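Local coordinates for protein export chaperone SatS (Mycobacterium tuberculosis H37Rv, PDB 6DNM) that acts as a chaperone for the SecA2 protein export pathway, at residues A[46-52]-A[185-190]. Sequence-based numbering, arbitrary orientation.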
loop_
_atom_site.group_PDB
_atom_site.type_symbol
_atom_site.label_atom_id
_atom_site.label_comp_id
_atom_site.label_asym_id
_atom_site.label_seq_id
_atom_site.Cartn_x
_atom_site.Cartn_y
_atom_site.Cartn_z
ATOM N N ARG A 46 -7.373 -11.546 -3.404
ATOM C CA ARG A 46 -7.306 -12.998 -3.457
ATOM C C ARG A 46 -6.117 -13.392 -4.314
ATOM O O ARG A 46 -5.717 -12.651 -5.215
ATOM C CB ARG A 46 -8.586 -13.601 -4.058
ATOM C CG ARG A 46 -8.896 -13.073 -5.458
ATOM C CD ARG A 46 -10.377 -13.186 -5.814
ATOM N NE ARG A 46 -10.620 -12.911 -7.230
ATOM C CZ ARG A 46 -11.008 -11.734 -7.713
ATOM N NH1 ARG A 46 -11.204 -11.582 -9.016
ATOM N NH2 ARG A 46 -11.202 -10.707 -6.897
ATOM N N ASN A 47 -5.548 -14.559 -4.010
ATOM C CA ASN A 47 -4.461 -15.132 -4.807
ATOM C C ASN A 47 -3.293 -14.158 -4.975
ATOM O O ASN A 47 -2.706 -14.034 -6.053
ATOM C CB ASN A 47 -4.971 -15.650 -6.154
ATOM C CG ASN A 47 -6.126 -16.625 -5.996
ATOM O OD1 ASN A 47 -6.087 -17.504 -5.141
ATOM N ND2 ASN A 47 -7.161 -16.468 -6.817
ATOM N N GLY A 48 -2.956 -13.451 -3.898
ATOM C CA GLY A 48 -1.807 -12.562 -3.926
ATOM C C GLY A 48 -1.964 -11.274 -4.705
ATOM O O GLY A 48 -0.963 -10.577 -4.917
ATOM N N ARG A 49 -3.177 -10.931 -5.142
ATOM C CA ARG A 49 -3.428 -9.672 -5.834
ATOM C C ARG A 49 -4.469 -8.866 -5.071
ATOM O O ARG A 49 -5.469 -9.410 -4.590
ATOM C CB ARG A 49 -3.887 -9.891 -7.283
ATOM C CG ARG A 49 -2.881 -10.623 -8.181
ATOM C CD ARG A 49 -2.859 -10.055 -9.608
ATOM N NE ARG A 49 -4.136 -10.196 -10.300
ATOM C CZ ARG A 49 -4.590 -9.336 -11.207
ATOM N NH1 ARG A 49 -3.875 -8.267 -11.528
ATOM N NH2 ARG A 49 -5.764 -9.540 -11.787
ATOM N N ILE A 50 -4.223 -7.566 -4.976
ATOM C CA ILE A 50 -5.005 -6.650 -4.153
ATOM C C ILE A 50 -6.096 -6.029 -5.011
ATOM O O ILE A 50 -5.808 -5.419 -6.047
ATOM C CB ILE A 50 -4.093 -5.550 -3.587
ATOM C CG1 ILE A 50 -2.978 -6.163 -2.734
ATOM C CG2 ILE A 50 -4.907 -4.491 -2.839
ATOM C CD1 ILE A 50 -1.785 -5.253 -2.558
ATOM N N SER A 51 -7.348 -6.146 -4.566
ATOM C CA SER A 51 -8.455 -5.482 -5.248
ATOM C C SER A 51 -8.423 -3.985 -4.958
ATOM O O SER A 51 -8.470 -3.572 -3.794
ATOM C CB SER A 51 -9.783 -6.063 -4.769
ATOM O OG SER A 51 -9.959 -7.390 -5.231
ATOM N N VAL A 52 -8.364 -3.168 -6.014
ATOM C CA VAL A 52 -8.347 -1.719 -5.873
ATOM C C VAL A 52 -9.568 -1.103 -6.540
ATOM O O VAL A 52 -10.099 -1.622 -7.527
ATOM C CB VAL A 52 -7.046 -1.082 -6.406
ATOM C CG1 VAL A 52 -5.874 -1.530 -5.549
ATOM C CG2 VAL A 52 -6.826 -1.417 -7.881
ATOM N N SER A 185 1.376 -4.958 -11.189
ATOM C CA SER A 185 0.908 -6.305 -11.498
ATOM C C SER A 185 0.104 -6.910 -10.353
ATOM O O SER A 185 -0.679 -7.838 -10.587
ATOM C CB SER A 185 2.092 -7.210 -11.856
ATOM O OG SER A 185 2.710 -7.762 -10.700
ATOM N N ARG A 186 0.275 -6.407 -9.129
ATOM C CA ARG A 186 -0.409 -6.929 -7.955
ATOM C C ARG A 186 -1.679 -6.164 -7.607
ATOM O O ARG A 186 -2.372 -6.546 -6.659
ATOM C CB ARG A 186 0.529 -6.935 -6.739
ATOM C CG ARG A 186 1.825 -7.712 -6.932
ATOM C CD ARG A 186 1.574 -9.203 -7.042
ATOM N NE ARG A 186 1.310 -9.584 -8.424
ATOM C CZ ARG A 186 0.816 -10.762 -8.786
ATOM N NH1 ARG A 186 0.535 -11.675 -7.865
ATOM N NH2 ARG A 186 0.597 -11.025 -10.068
ATOM N N LEU A 187 -2.002 -5.100 -8.338
ATOM C CA LEU A 187 -3.205 -4.313 -8.092
ATOM C C LEU A 187 -4.252 -4.690 -9.133
ATOM O O LEU A 187 -4.151 -4.285 -10.298
ATOM C CB LEU A 187 -2.881 -2.823 -8.178
ATOM C CG LEU A 187 -1.778 -2.291 -7.262
ATOM C CD1 LEU A 187 -1.634 -0.777 -7.396
ATOM C CD2 LEU A 187 -2.018 -2.690 -5.812
ATOM N N ARG A 188 -5.263 -5.444 -8.698
ATOM C CA ARG A 188 -6.332 -5.934 -9.563
ATOM C C ARG A 188 -7.441 -4.886 -9.607
ATOM O O ARG A 188 -8.103 -4.618 -8.597
ATOM C CB ARG A 188 -6.861 -7.261 -9.016
ATOM C CG ARG A 188 -7.923 -7.933 -9.883
ATOM C CD ARG A 188 -8.787 -8.920 -9.089
ATOM N NE ARG A 188 -8.007 -9.931 -8.366
ATOM C CZ ARG A 188 -7.555 -11.069 -8.891
ATOM N NH1 ARG A 188 -7.787 -11.365 -10.164
ATOM N NH2 ARG A 188 -6.861 -11.914 -8.138
ATOM N N ARG A 189 -7.650 -4.293 -10.773
ATOM C CA ARG A 189 -8.704 -3.301 -10.922
ATOM C C ARG A 189 -10.054 -4.004 -10.879
ATOM O O ARG A 189 -10.330 -4.878 -11.702
ATOM C CB ARG A 189 -8.524 -2.563 -12.247
ATOM C CG ARG A 189 -7.554 -1.391 -12.184
ATOM C CD ARG A 189 -6.107 -1.833 -12.076
ATOM N NE ARG A 189 -5.206 -0.727 -12.377
ATOM C CZ ARG A 189 -3.895 -0.735 -12.163
ATOM N NH1 ARG A 189 -3.178 0.340 -12.470
ATOM N NH2 ARG A 189 -3.301 -1.804 -11.640
ATOM N N GLU A 190 -10.883 -3.651 -9.902
ATOM C CA GLU A 190 -12.237 -4.191 -9.848
ATOM C C GLU A 190 -13.201 -3.235 -10.537
ATOM O O GLU A 190 -12.775 -2.337 -11.261
ATOM C CB GLU A 190 -12.675 -4.444 -8.404
ATOM C CG GLU A 190 -11.770 -5.394 -7.640
ATOM C CD GLU A 190 -12.071 -6.857 -7.913
ATOM O OE1 GLU A 190 -11.799 -7.692 -7.029
ATOM O OE2 GLU A 190 -12.584 -7.178 -9.006
HETATM O O HOH W 1 -7.880 -9.300 -5.998
#
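Glu190 OE1 takes two donors: Ser51 OG at 2.6 Å on the anti side of the carboxylate, and Arg46 NH2 at 3.1 Å on the syn side. The second is a salt bridge lying in the Arg46 guanidinium plane, and the pair would be expected to favour an ionised carboxylate. Arg46, extended from CG to NE, lays its guanidinium flat on that of Arg188, with centres 3.7 Å apart and planes at 15°. Both groups are presumably cationic; acceptors at their edges, Glu190 OE1 and Arg46 O respectively, probably offset the like charges. Arg188 NH2 donates to Arg46 O (3.2 Å) from above the carbonyl plane, opposite the face used by Arg49 N, while a water donates to Arg49 O and Ser51 OG. With CG anti to the backbone N (chi1 -176°) and a bend at chi3, Arg188 reaches across into the stack. The opposite face of its guanidinium meets Arg49 NE, the planes 71° apart; Arg49 NH2 and Arg188 NH1, both donors, do not bond.

Beneath these side chains runs a parallel beta ladder: Ile50 N to Arg186 O (2.7 Å), Ile50 O from Arg188 N, Val52 N to Arg188 O (3.0 Å), and Val52 O from Glu190 N. On the other sheet face Leu187 CD2 packs on Val52 CG1 (4.0 Å) and Ile50 CD1. Strand 187-189, which comes after helix 170-185, thus edges the 45-52 hairpin; Ile50 packs on Ile130 and Tyr133 of helix 117-134, Val52 on Phe30 of strand 29-37.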